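Local atomic coordinates of ribosomal protein s2-related protein (Deinococcus radiodurans, PDB entry 2JH3), a protein that binds a 4Fe-4S iron-sulfur cluster and, with its chelatase-like fold, probably acts in or near tetrapyrrole metal insertion, as CbiX relatives do. Residues Q50-L55 against L371-I376; S394-Q399 against R405-T410; D415-Q420 against A459-E464; R429-H434 against A451-V456. All coordinates share one frame; numbering follows the deposited sequence.

Contact 1 of 4, residues Q50-L55 against L371-I376; sequences QQEPGL and LYPAVI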
loop_
_atom_site.group_PDB
_atom_site.type_symbol
_atom_site.label_atom_id
_atom_site.label_comp_id
_atom_site.label_asym_id
_atom_site.label_seq_id
_atom_site.Cartn_x
_atom_site.Cartn_y
_atom_site.Cartn_z
ATOM N N GLN A 50 15.440 13.808 -2.850
ATOM C CA GLN A 50 14.632 12.926 -2.021
ATOM C C GLN A 50 13.331 12.443 -2.686
ATOM O O GLN A 50 12.452 11.872 -2.007
ATOM C CB GLN A 50 14.315 13.637 -0.706
ATOM C CG GLN A 50 15.523 13.855 0.083
ATOM C CD GLN A 50 16.112 12.566 0.536
ATOM O OE1 GLN A 50 15.406 11.728 1.103
ATOM N NE2 GLN A 50 17.396 12.358 0.270
ATOM N N GLN A 51 13.173 12.661 -3.992
ATOM C CA GLN A 51 12.021 12.140 -4.727
ATOM C C GLN A 51 12.288 12.039 -6.194
ATOM O O GLN A 51 13.332 12.503 -6.657
ATOM C CB GLN A 51 10.746 12.976 -4.471
ATOM C CG GLN A 51 10.798 14.410 -5.030
ATOM C CD GLN A 51 9.612 15.218 -4.583
ATOM O OE1 GLN A 51 9.434 15.534 -3.424
ATOM N NE2 GLN A 51 8.782 15.572 -5.530
ATOM N N GLU A 52 11.399 11.359 -6.924
ATOM C CA GLU A 52 11.522 11.249 -8.380
ATOM C C GLU A 52 10.986 12.529 -9.051
ATOM O O GLU A 52 9.988 13.089 -8.572
ATOM C CB GLU A 52 10.759 10.044 -8.896
ATOM C CG GLU A 52 11.328 8.725 -8.447
ATOM C CD GLU A 52 10.730 7.559 -9.250
ATOM O OE1 GLU A 52 9.465 7.528 -9.503
ATOM O OE2 GLU A 52 11.561 6.726 -9.676
ATOM N N PRO A 53 11.588 12.956 -10.181
ATOM C CA PRO A 53 12.780 12.427 -10.841
ATOM C C PRO A 53 13.971 12.608 -9.953
ATOM O O PRO A 53 14.139 13.715 -9.408
ATOM C CB PRO A 53 12.976 13.344 -12.075
ATOM C CG PRO A 53 11.773 14.182 -12.201
ATOM C CD PRO A 53 11.023 14.115 -10.889
ATOM N N GLY A 54 14.747 11.568 -9.777
ATOM C CA GLY A 54 15.820 11.560 -8.815
ATOM C C GLY A 54 17.122 11.983 -9.494
ATOM O O GLY A 54 17.222 12.032 -10.729
ATOM N N LEU A 55 18.129 12.287 -8.675
ATOM C CA LEU A 55 19.459 12.679 -9.186
ATOM C C LEU A 55 20.131 11.599 -10.043
ATOM O O LEU A 55 20.905 11.910 -10.963
ATOM C CB LEU A 55 20.396 13.042 -8.024
ATOM C CG LEU A 55 19.912 14.225 -7.148
ATOM C CD1 LEU A 55 20.881 14.397 -5.975
ATOM C CD2 LEU A 55 19.750 15.463 -7.955
ATOM N N LEU A 371 5.000 12.260 -14.993
ATOM C CA LEU A 371 4.084 11.296 -14.420
ATOM C C LEU A 371 4.824 10.058 -13.913
ATOM O O LEU A 371 4.638 9.566 -12.792
ATOM C CB LEU A 371 3.111 10.842 -15.489
ATOM C CG LEU A 371 2.149 9.696 -15.060
ATOM C CD1 LEU A 371 1.226 10.077 -13.998
ATOM C CD2 LEU A 371 1.321 9.289 -16.254
ATOM N N TYR A 372 5.706 9.565 -14.779
ATOM C CA TYR A 372 6.501 8.387 -14.479
ATOM C C TYR A 372 7.985 8.603 -14.881
ATOM O O TYR A 372 8.462 8.047 -15.855
ATOM C CB TYR A 372 5.962 7.146 -15.222
ATOM C CG TYR A 372 4.730 6.395 -14.685
ATOM C CD1 TYR A 372 4.703 5.889 -13.381
ATOM C CD2 TYR A 372 3.650 6.123 -15.506
ATOM C CE1 TYR A 372 3.649 5.173 -12.922
ATOM C CE2 TYR A 372 2.545 5.399 -15.046
ATOM C CZ TYR A 372 2.587 4.863 -13.751
ATOM O OH TYR A 372 1.529 4.141 -13.172
ATOM N N PRO A 373 8.727 9.378 -14.098
ATOM C CA PRO A 373 10.140 9.696 -14.392
ATOM C C PRO A 373 11.015 8.498 -14.656
ATOM O O PRO A 373 10.994 7.560 -13.896
ATOM C CB PRO A 373 10.606 10.374 -13.121
ATOM C CG PRO A 373 9.447 10.878 -12.553
ATOM C CD PRO A 373 8.313 10.030 -12.854
ATOM N N ALA A 374 11.723 8.553 -15.797
ATOM C CA ALA A 374 12.737 7.607 -16.211
ATOM C C ALA A 374 12.240 6.264 -16.672
ATOM O O ALA A 374 13.021 5.496 -17.162
ATOM C CB ALA A 374 13.867 7.417 -15.130
ATOM N N VAL A 375 10.936 6.020 -16.576
ATOM C CA VAL A 375 10.381 4.751 -16.917
ATOM C C VAL A 375 10.523 4.470 -18.425
ATOM O O VAL A 375 10.810 3.372 -18.826
ATOM C CB VAL A 375 8.908 4.660 -16.393
ATOM C CG1 VAL A 375 8.200 3.496 -16.957
ATOM C CG2 VAL A 375 8.880 4.579 -14.868
ATOM N N ILE A 376 10.224 5.440 -19.277
ATOM C CA ILE A 376 10.308 5.200 -20.726
ATOM C C ILE A 376 11.740 4.824 -21.210
ATOM O O ILE A 376 11.939 3.816 -21.873
ATOM C CB ILE A 376 9.758 6.454 -21.534
ATOM C CG1 ILE A 376 8.219 6.584 -21.444
ATOM C CG2 ILE A 376 10.277 6.429 -22.957
ATOM C CD1 ILE A 376 7.496 5.460 -21.454
HETATM O O HOH W 1 8.620 6.891 -12.115
#

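Contact 2 of 4, residues S394-Q399 against R405-T410; sequences STARRQ and RVQRAT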
loop_
_atom_site.group_PDB
_atom_site.type_symbol
_atom_site.label_atom_id
_atom_site.label_comp_id
_atom_site.label_asym_id
_atom_site.label_seq_id
_atom_site.Cartn_x
_atom_site.Cartn_y
_atom_site.Cartn_z
ATOM N N SER A 394 27.414 -0.449 -3.642
ATOM C CA SER A 394 27.764 0.802 -4.217
ATOM C C SER A 394 26.842 2.041 -3.848
ATOM O O SER A 394 27.329 3.130 -3.464
ATOM C CB SER A 394 27.882 0.559 -5.724
ATOM O OG SER A 394 28.160 1.772 -6.281
ATOM N N THR A 395 25.514 1.878 -3.931
ATOM C CA THR A 395 24.612 2.867 -3.370
ATOM C C THR A 395 24.899 3.144 -1.923
ATOM O O THR A 395 24.993 4.314 -1.536
ATOM C CB THR A 395 23.149 2.376 -3.466
ATOM O OG1 THR A 395 22.916 1.941 -4.775
ATOM C CG2 THR A 395 22.119 3.457 -3.100
ATOM N N ALA A 396 24.959 2.093 -1.087
ATOM C CA ALA A 396 25.110 2.245 0.357
ATOM C C ALA A 396 26.392 3.035 0.711
ATOM O O ALA A 396 26.364 3.901 1.582
ATOM C CB ALA A 396 25.117 0.886 1.037
ATOM N N ARG A 397 27.476 2.700 0.015
ATOM C CA ARG A 397 28.792 3.326 0.206
ATOM C C ARG A 397 28.821 4.821 -0.149
ATOM O O ARG A 397 29.645 5.539 0.422
ATOM C CB ARG A 397 29.833 2.639 -0.649
ATOM C CG ARG A 397 30.449 1.440 -0.043
ATOM C CD ARG A 397 31.516 0.913 -0.994
ATOM N NE ARG A 397 32.834 1.559 -0.942
ATOM C CZ ARG A 397 33.697 1.477 0.081
ATOM N NH1 ARG A 397 33.352 0.858 1.201
ATOM N NH2 ARG A 397 34.893 2.060 0.004
ATOM N N ARG A 398 27.993 5.302 -1.088
ATOM C CA ARG A 398 27.975 6.751 -1.348
ATOM C C ARG A 398 27.443 7.572 -0.166
ATOM O O ARG A 398 27.770 8.780 -0.054
ATOM C CB ARG A 398 27.105 7.142 -2.532
ATOM C CG ARG A 398 27.567 6.664 -3.840
ATOM C CD ARG A 398 26.875 7.420 -5.013
ATOM N NE ARG A 398 25.425 7.440 -4.898
ATOM C CZ ARG A 398 24.621 6.501 -5.408
ATOM N NH1 ARG A 398 25.113 5.492 -6.073
ATOM N NH2 ARG A 398 23.333 6.569 -5.228
ATOM N N GLN A 399 26.615 6.949 0.678
ATOM C CA GLN A 399 25.831 7.659 1.679
ATOM C C GLN A 399 26.683 8.061 2.893
ATOM O O GLN A 399 27.727 7.430 3.192
ATOM C CB GLN A 399 24.587 6.843 2.108
ATOM C CG GLN A 399 23.761 6.152 0.965
ATOM C CD GLN A 399 23.320 7.095 -0.089
ATOM O OE1 GLN A 399 23.399 6.787 -1.268
ATOM N NE2 GLN A 399 22.866 8.294 0.317
ATOM N N ARG A 405 24.685 4.423 7.952
ATOM C CA ARG A 405 24.293 3.249 8.693
ATOM C C ARG A 405 23.738 2.125 7.791
ATOM O O ARG A 405 23.816 0.956 8.167
ATOM C CB ARG A 405 23.243 3.690 9.707
ATOM C CG ARG A 405 23.265 3.031 10.982
ATOM C CD ARG A 405 24.420 3.472 11.884
ATOM N NE ARG A 405 24.703 2.334 12.758
ATOM C CZ ARG A 405 25.883 1.733 12.917
ATOM N NH1 ARG A 405 27.031 2.177 12.337
ATOM N NH2 ARG A 405 25.900 0.671 13.706
ATOM N N VAL A 406 23.213 2.452 6.588
ATOM C CA VAL A 406 22.813 1.374 5.640
ATOM C C VAL A 406 23.953 0.422 5.301
ATOM O O VAL A 406 23.723 -0.728 4.940
ATOM C CB VAL A 406 22.171 1.930 4.291
ATOM C CG1 VAL A 406 20.883 2.654 4.593
ATOM C CG2 VAL A 406 23.099 2.787 3.527
ATOM N N GLN A 407 25.186 0.924 5.421
ATOM C CA GLN A 407 26.401 0.152 5.209
ATOM C C GLN A 407 26.598 -1.085 6.141
ATOM O O GLN A 407 27.439 -1.931 5.875
ATOM C CB GLN A 407 27.627 1.060 5.311
ATOM C CG GLN A 407 27.814 2.010 4.133
ATOM C CD GLN A 407 28.664 3.273 4.447
ATOM O OE1 GLN A 407 29.571 3.228 5.284
ATOM N NE2 GLN A 407 28.379 4.382 3.757
ATOM N N ARG A 408 25.818 -1.167 7.189
ATOM C CA ARG A 408 25.910 -2.216 8.172
ATOM C C ARG A 408 24.909 -3.322 7.910
ATOM O O ARG A 408 25.011 -4.381 8.509
ATOM C CB ARG A 408 25.583 -1.631 9.577
ATOM C CG ARG A 408 26.330 -0.380 9.957
ATOM C CD ARG A 408 27.769 -0.602 10.438
ATOM N NE ARG A 408 28.697 -0.727 9.324
ATOM C CZ ARG A 408 29.313 -1.855 9.002
ATOM N NH1 ARG A 408 29.133 -2.968 9.741
ATOM N NH2 ARG A 408 30.125 -1.873 7.944
ATOM N N ALA A 409 23.897 -3.059 7.064
ATOM C CA ALA A 409 22.876 -4.055 6.772
ATOM C C ALA A 409 23.482 -5.281 6.090
ATOM O O ALA A 409 24.267 -5.147 5.153
ATOM C CB ALA A 409 21.762 -3.442 5.890
ATOM N N THR A 410 23.108 -6.468 6.566
ATOM C CA THR A 410 23.550 -7.715 5.930
ATOM C C THR A 410 22.782 -7.984 4.658
ATOM O O THR A 410 21.702 -7.423 4.481
ATOM C CB THR A 410 23.298 -8.915 6.823
ATOM O OG1 THR A 410 21.938 -8.887 7.279
ATOM C CG2 THR A 410 24.236 -8.854 8.013
#

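Contact 3 of 4, residues D415-Q420 against A459-E464; sequences DTVAAQ and AAVRDE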
loop_
_atom_site.group_PDB
_atom_site.type_symbol
_atom_site.label_atom_id
_atom_site.label_comp_id
_atom_site.label_asym_id
_atom_site.label_seq_id
_atom_site.Cartn_x
_atom_site.Cartn_y
_atom_site.Cartn_z
ATOM N N ASP A 415 17.582 -7.877 1.767
ATOM C CA ASP A 415 16.619 -8.690 1.055
ATOM C C ASP A 415 15.272 -8.719 1.749
ATOM O O ASP A 415 14.185 -8.706 1.130
ATOM C CB ASP A 415 17.162 -10.097 0.882
ATOM C CG ASP A 415 18.232 -10.204 -0.168
ATOM O OD1 ASP A 415 18.577 -9.257 -0.926
ATOM O OD2 ASP A 415 18.757 -11.314 -0.263
ATOM N N THR A 416 15.291 -8.725 3.065
ATOM C CA THR A 416 14.089 -8.726 3.834
ATOM C C THR A 416 13.306 -7.417 3.786
ATOM O O THR A 416 12.045 -7.403 3.678
ATOM C CB THR A 416 14.508 -9.060 5.297
ATOM O OG1 THR A 416 14.982 -10.431 5.310
ATOM C CG2 THR A 416 13.428 -8.920 6.178
ATOM N N VAL A 417 14.036 -6.294 3.870
ATOM C CA VAL A 417 13.415 -4.982 3.762
ATOM C C VAL A 417 12.940 -4.718 2.332
ATOM O O VAL A 417 11.843 -4.259 2.170
ATOM C CB VAL A 417 14.386 -3.863 4.227
ATOM C CG1 VAL A 417 13.752 -2.458 4.097
ATOM C CG2 VAL A 417 14.812 -4.124 5.666
ATOM N N ALA A 418 13.745 -5.053 1.328
ATOM C CA ALA A 418 13.343 -4.842 -0.044
ATOM C C ALA A 418 12.077 -5.625 -0.368
ATOM O O ALA A 418 11.181 -5.094 -1.032
ATOM C CB ALA A 418 14.440 -5.179 -0.942
ATOM N N ALA A 419 11.916 -6.851 0.138
ATOM C CA ALA A 419 10.668 -7.621 -0.129
ATOM C C ALA A 419 9.454 -6.880 0.407
ATOM O O ALA A 419 8.401 -6.804 -0.232
ATOM C CB ALA A 419 10.730 -9.035 0.495
ATOM N N GLN A 420 9.624 -6.225 1.546
ATOM C CA GLN A 420 8.523 -5.480 2.182
ATOM C C GLN A 420 8.255 -4.141 1.514
ATOM O O GLN A 420 7.095 -3.794 1.273
ATOM C CB GLN A 420 8.787 -5.277 3.658
ATOM C CG GLN A 420 8.737 -6.563 4.525
ATOM C CD GLN A 420 7.465 -7.477 4.343
ATOM O OE1 GLN A 420 6.329 -7.033 4.525
ATOM N NE2 GLN A 420 7.705 -8.782 3.943
ATOM N N ALA A 459 16.128 4.583 3.220
ATOM C CA ALA A 459 15.624 4.984 4.565
ATOM C C ALA A 459 14.989 3.834 5.374
ATOM O O ALA A 459 15.086 3.758 6.620
ATOM C CB ALA A 459 14.606 6.108 4.371
ATOM N N ALA A 460 14.307 2.936 4.680
ATOM C CA ALA A 460 13.692 1.750 5.350
ATOM C C ALA A 460 14.796 0.803 5.878
ATOM O O ALA A 460 14.666 0.210 6.985
ATOM C CB ALA A 460 12.754 1.018 4.384
ATOM N N VAL A 461 15.883 0.663 5.116
ATOM C CA VAL A 461 16.977 -0.158 5.577
ATOM C C VAL A 461 17.687 0.513 6.737
ATOM O O VAL A 461 18.027 -0.134 7.765
ATOM C CB VAL A 461 18.001 -0.482 4.455
ATOM C CG1 VAL A 461 19.202 -1.181 5.063
ATOM C CG2 VAL A 461 17.355 -1.380 3.443
ATOM N N ARG A 462 17.883 1.829 6.635
ATOM C CA ARG A 462 18.391 2.578 7.820
ATOM C C ARG A 462 17.551 2.303 9.093
ATOM O O ARG A 462 18.109 1.944 10.108
ATOM C CB ARG A 462 18.455 4.074 7.542
ATOM C CG ARG A 462 19.000 4.943 8.747
ATOM C CD ARG A 462 18.614 6.399 8.502
ATOM N NE ARG A 462 17.178 6.392 8.394
ATOM C CZ ARG A 462 16.410 7.288 7.798
ATOM N NH1 ARG A 462 16.930 8.351 7.259
ATOM N NH2 ARG A 462 15.096 7.090 7.745
ATOM N N ASP A 463 16.227 2.387 9.033
ATOM C CA ASP A 463 15.401 2.123 10.203
ATOM C C ASP A 463 15.526 0.705 10.699
ATOM O O ASP A 463 15.568 0.475 11.899
ATOM C CB ASP A 463 13.945 2.371 9.896
ATOM C CG ASP A 463 13.693 3.780 9.463
ATOM O OD1 ASP A 463 14.509 4.674 9.796
ATOM O OD2 ASP A 463 12.672 3.993 8.768
ATOM N N GLU A 464 15.644 -0.246 9.792
ATOM C CA GLU A 464 15.801 -1.632 10.200
ATOM C C GLU A 464 17.092 -1.872 10.974
ATOM O O GLU A 464 17.073 -2.439 12.058
ATOM C CB GLU A 464 15.725 -2.529 8.987
ATOM C CG GLU A 464 15.831 -4.039 9.255
ATOM C CD GLU A 464 14.687 -4.602 10.114
ATOM O OE1 GLU A 464 13.582 -3.981 10.217
ATOM O OE2 GLU A 464 14.938 -5.681 10.710
#

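Contact 4 of 4, residues R429-H434 against A451-V456; sequences RLWAGH and AEACTV. With SF4 (iron/sulfur cluster), chain E.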
loop_
_atom_site.group_PDB
_atom_site.type_symbol
_atom_site.label_atom_id
_atom_site.label_comp_id
_atom_site.label_asym_id
_atom_site.label_seq_id
_atom_site.Cartn_x
_atom_site.Cartn_y
_atom_site.Cartn_z
ATOM N N ARG A 429 13.475 -5.215 -9.291
ATOM C CA ARG A 429 14.850 -4.876 -8.797
ATOM C C ARG A 429 15.934 -5.675 -9.445
ATOM O O ARG A 429 16.417 -6.668 -8.930
ATOM C CB ARG A 429 14.892 -4.899 -7.261
ATOM C CG ARG A 429 14.451 -6.165 -6.591
ATOM C CD ARG A 429 14.286 -5.899 -5.095
ATOM N NE ARG A 429 13.898 -7.067 -4.280
ATOM C CZ ARG A 429 12.643 -7.471 -4.122
ATOM N NH1 ARG A 429 12.381 -8.485 -3.319
ATOM N NH2 ARG A 429 11.621 -6.849 -4.732
ATOM N N LEU A 430 16.373 -5.194 -10.593
ATOM C CA LEU A 430 17.449 -5.802 -11.356
ATOM C C LEU A 430 18.756 -5.891 -10.552
ATOM O O LEU A 430 19.565 -6.821 -10.706
ATOM C CB LEU A 430 17.707 -4.951 -12.566
ATOM C CG LEU A 430 17.114 -5.329 -13.922
ATOM C CD1 LEU A 430 15.869 -6.202 -13.926
ATOM C CD2 LEU A 430 17.077 -4.109 -14.819
ATOM N N TRP A 431 18.918 -4.911 -9.686
ATOM C CA TRP A 431 20.130 -4.748 -8.906
ATOM C C TRP A 431 20.220 -5.824 -7.829
ATOM O O TRP A 431 21.255 -5.979 -7.203
ATOM C CB TRP A 431 20.174 -3.351 -8.277
ATOM C CG TRP A 431 18.938 -2.987 -7.388
ATOM C CD1 TRP A 431 17.852 -2.283 -7.801
ATOM C CD2 TRP A 431 18.721 -3.282 -6.011
ATOM N NE1 TRP A 431 16.932 -2.182 -6.800
ATOM C CE2 TRP A 431 17.452 -2.744 -5.671
ATOM C CE3 TRP A 431 19.472 -3.935 -5.007
ATOM C CZ2 TRP A 431 16.897 -2.863 -4.390
ATOM C CZ3 TRP A 431 18.935 -3.994 -3.721
ATOM C CH2 TRP A 431 17.669 -3.475 -3.425
ATOM N N ALA A 432 19.095 -6.459 -7.514
ATOM C CA ALA A 432 19.044 -7.517 -6.508
ATOM C C ALA A 432 18.989 -8.921 -7.161
ATOM O O ALA A 432 18.672 -9.893 -6.509
ATOM C CB ALA A 432 17.868 -7.273 -5.597
ATOM N N GLY A 433 19.213 -9.000 -8.463
ATOM C CA GLY A 433 19.169 -10.284 -9.193
ATOM C C GLY A 433 17.791 -10.735 -9.632
ATOM O O GLY A 433 17.606 -11.818 -10.173
ATOM N N HIS A 434 16.798 -9.888 -9.445
ATOM C CA HIS A 434 15.481 -10.210 -9.995
ATOM C C HIS A 434 15.543 -9.944 -11.478
ATOM O O HIS A 434 16.120 -8.986 -11.915
ATOM C CB HIS A 434 14.420 -9.360 -9.315
ATOM C CG HIS A 434 14.109 -9.772 -7.914
ATOM N ND1 HIS A 434 12.836 -9.750 -7.408
ATOM C CD2 HIS A 434 14.910 -10.246 -6.912
ATOM C CE1 HIS A 434 12.851 -10.213 -6.159
ATOM N NE2 HIS A 434 14.098 -10.525 -5.843
ATOM N N ALA A 451 16.756 0.002 -11.636
ATOM C CA ALA A 451 18.169 -0.120 -11.903
ATOM C C ALA A 451 19.001 0.143 -10.647
ATOM O O ALA A 451 20.232 -0.059 -10.666
ATOM C CB ALA A 451 18.577 0.868 -13.052
ATOM N N GLU A 452 18.365 0.600 -9.555
ATOM C CA GLU A 452 19.148 1.038 -8.373
ATOM C C GLU A 452 18.180 1.235 -7.187
ATOM O O GLU A 452 17.051 1.744 -7.366
ATOM C CB GLU A 452 19.960 2.344 -8.645
ATOM C CG GLU A 452 20.908 2.631 -7.486
ATOM C CD GLU A 452 21.813 3.780 -7.697
ATOM O OE1 GLU A 452 21.665 4.470 -8.706
ATOM O OE2 GLU A 452 22.689 3.944 -6.867
ATOM N N ALA A 453 18.604 0.811 -6.003
ATOM C CA ALA A 453 17.903 1.079 -4.819
ATOM C C ALA A 453 17.630 2.562 -4.661
ATOM O O ALA A 453 18.541 3.390 -4.695
ATOM C CB ALA A 453 18.613 0.514 -3.621
ATOM N N CYS A 454 16.348 2.869 -4.408
ATOM C CA CYS A 454 15.831 4.261 -4.241
ATOM C C CYS A 454 15.924 4.863 -2.809
ATOM O O CYS A 454 16.221 4.159 -1.810
ATOM C CB CYS A 454 14.354 4.344 -4.745
ATOM S SG CYS A 454 13.226 3.573 -3.667
ATOM N N THR A 455 15.667 6.157 -2.679
ATOM C CA THR A 455 15.834 6.790 -1.358
ATOM C C THR A 455 14.837 6.250 -0.334
ATOM O O THR A 455 15.148 6.212 0.825
ATOM C CB THR A 455 15.788 8.347 -1.360
ATOM O OG1 THR A 455 14.576 8.759 -1.921
ATOM C CG2 THR A 455 16.953 8.899 -2.192
ATOM N N VAL A 456 13.671 5.780 -0.776
ATOM C CA VAL A 456 12.662 5.261 0.155
ATOM C C VAL A 456 13.136 3.916 0.748
ATOM O O VAL A 456 13.004 3.678 1.987
ATOM C CB VAL A 456 11.285 5.199 -0.487
ATOM C CG1 VAL A 456 10.285 4.353 0.354
ATOM C CG2 VAL A 456 10.700 6.624 -0.647
HETATM FE FE1 SF4 E . 13.366 0.101 -6.973
HETATM FE FE2 SF4 E . 12.550 1.672 -4.914
HETATM FE FE3 SF4 E . 10.749 0.479 -6.541
HETATM FE FE4 SF4 E . 12.194 -1.029 -4.778
HETATM S S1 SF4 E . 10.640 0.609 -4.219
HETATM S S2 SF4 E . 11.815 -1.554 -6.990
HETATM S S3 SF4 E . 14.240 0.067 -4.835
HETATM S S4 SF4 E . 12.191 2.160 -7.159
#

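Contact 1 of 4, residues Q50-L55 against L371-I376
Pro53 and Pro373 bring two proline rings together in a small, buried, apolar contact between a loop of the first CbiX domain and the turn that separates helix 361-371 from helix 375-383. The rings cross obliquely, with Pro373 CB 3.8 Å from Pro53 CA. The next ring atom, Pro373 CG, approaches Pro53 N at 3.8 Å. The peptide bond before Pro53 is cis; Glu52 CB, on the other side of that bond, adds a 4.0 Å contact to Pro373 CG.

The polar link is indirect. One water donates to Glu52 OE1 at 2.8 Å and also to Pro373 O at 3.0 Å, bridging the segments where no direct hydrogen bond does. Glu52 reaches it because CG stands anti to the carbonyl carbon (chi1 -66°) and the chain is extended beyond. Its carboxylate is held further by the backbone N of Arg346 on OE1, and by Gln57 and a salt bridge from the cluster-pocket residue Arg427 on OE2.

Around the contact, Leu55 packs on helix 78-88, Ile376 on helix 275-290, and Leu371 and Tyr372 on strand 297-302. The loop that follows strand 43-48 is thereby joined to the stabilising domain, where Ala374 takes the N-cap position of helix 375-383.

Contact 2 of 4, residues S394-Q399 against R405-T410
Ala396 and Gln407 mark the closest approach of the two backbones, with their CA atoms 5.4 Å apart. Ala396 lies toward the C-terminal end of helix 392-398, and Gln407 in a 3-10 segment that runs through 405-408 and precedes helix 411-422. Between them the chain doubles back, with only five residues separating the two segments, bringing the helix end and the 3-10 segment of the cluster binding domain side by side.

Val406 supplies the apolar half. With CG1 anti to the carbonyl carbon (chi1 -64°), CG2 falls between the backbone N and the carbonyl carbon and presses on Ala396 CB at 3.7 Å; this methyl also lies 4.3 Å from Gln399 CG. Gln407 supplies the polar half: its extended chain runs alongside the helix end, with CG 3.5 Å from Ala396 O. The amide NE2 then donates to that same Ala396 O at 3.0 Å, along a nearly straight path (164° at the hydrogen). The acceptor lies close to the amide plane of Gln407, whereas NE2 is tilted 33° from the plane of the carbonyl. Gln399 N, bonded to the same oxygen within the first segment, reaches it from the opposite face.

A carbonyl near a helix C-terminus is thus gripped by two donors, one from its own segment and one from the neighbouring one. Because the side-chain donor is a neutral amide, the bond fixes the 3-10 segment against the helix end without bringing a charge into it, while the valine methyl and alanine fill the buried side.

Contact 3 of 4, residues D415-Q420 against A459-E464
Helix 411-422 meets helix 455-467 chiefly through Val417. Thr416, just before, directs its hydroxyl OG1 into a hydrogen bond with the carbonyl O of Asp412 in its own helix. Val417 then enters a notch between Ala460, Val461 and Glu464. Its CG1, anti to the backbone N (chi1 179°), touches Ala460 CB at 3.6 Å. The same methyl meets CG2 of Val461 at 3.8 Å. CG2 of Val417 lies against the aliphatic part of Glu464, 3.7 Å from its CG, the two side chains passing alongside each other in opposite senses.

These are two helices of the 4Fe-4S cluster binding domain: one ends at the ligand Cys422, and the other begins just after the ligand Cys454. The axes of 415-420 and 459-464 run at 130° to each other and approach to 9.7 Å, a separation bridged by short aliphatic groups and no hydrogen bond. Cutting Val417 back to an alanine would remove both methyls and would probably open a gap over Ala460 and Val461, leaving the methylenes of Glu464 freer to turn.

Ala418 follows on a flank of the helix, where its CB packs on the chain of Arg429. Gln420, one turn beyond Thr416, faces the second subunit, making weak hydrogen bonds through OE1 to NH1 of Arg341 and through NE2 to the carbonyl O of Ala339, both of the second subunit.

Contact 4 of 4, residues R429-H434 against A451-V456
The indole of Trp431 lays one face on the backbone N of Ala453 and turns an edge to an inorganic sulfide, CZ2 standing 4.0 Å from S3 of the iron-sulfur cluster. This is the wall of a 4Fe-4S site whose four cysteines are arranged as a CX2C pair, Cys422 and Cys425, and a CX3C pair, Cys450 and Cys454; residues 451-453 are the spacer of the second pair. Trp431 reaches across to that spacer because CG sits between the backbone N and the carbonyl carbon (chi1 56°).

Contact is by surface alone, without a hydrogen bond between the segments. Ala453 CB makes a CH-pi contact with the six-membered ring, 4.1 Å from its centroid and 19° off the normal. Ala453 N comes to 3.5 Å from Trp431 NE1, and Glu452 N approaches CD1 of Trp431 obliquely at 3.4 Å. CB of Arg429 and CB of Ala432 cover the opposite face near its rim. Replacing Trp431 with an alanine would probably leave Ala453 without its aromatic partner and open a gap beside S3, letting the spacer shift.

The carboxylate of Glu452 forms salt bridges with Arg56 and Arg398 and a hydrogen bond with Thr395. Directly after the spacer, Cys454 occupies the N-cap of helix 455-467, its sulfur also capping a backbone N of the first turn. With chi1 at 73°, Cys454 SG binds the iron FE2 at 2.4 Å.

How the contacts relate
Along the chain the contacts open in the order 1, 2, 3, 4, with contact 4 nested inside the loop closed by contact 3. Contacts 2, 3 and 4 lie in the C-terminal cluster binding domain, with centres 12 to 13 Å apart, and 3 and 4 both use helix 455-467. Ala409 and Val406 of contact 2 pack on that helix beside contact 3, while a polar link joins contacts 2 and 4. Contact 1, whose centre is 14 Å from that of contact 4, joins the first CbiX domain to the stabilising domain. The cluster therefore sits close to where these three domains come together.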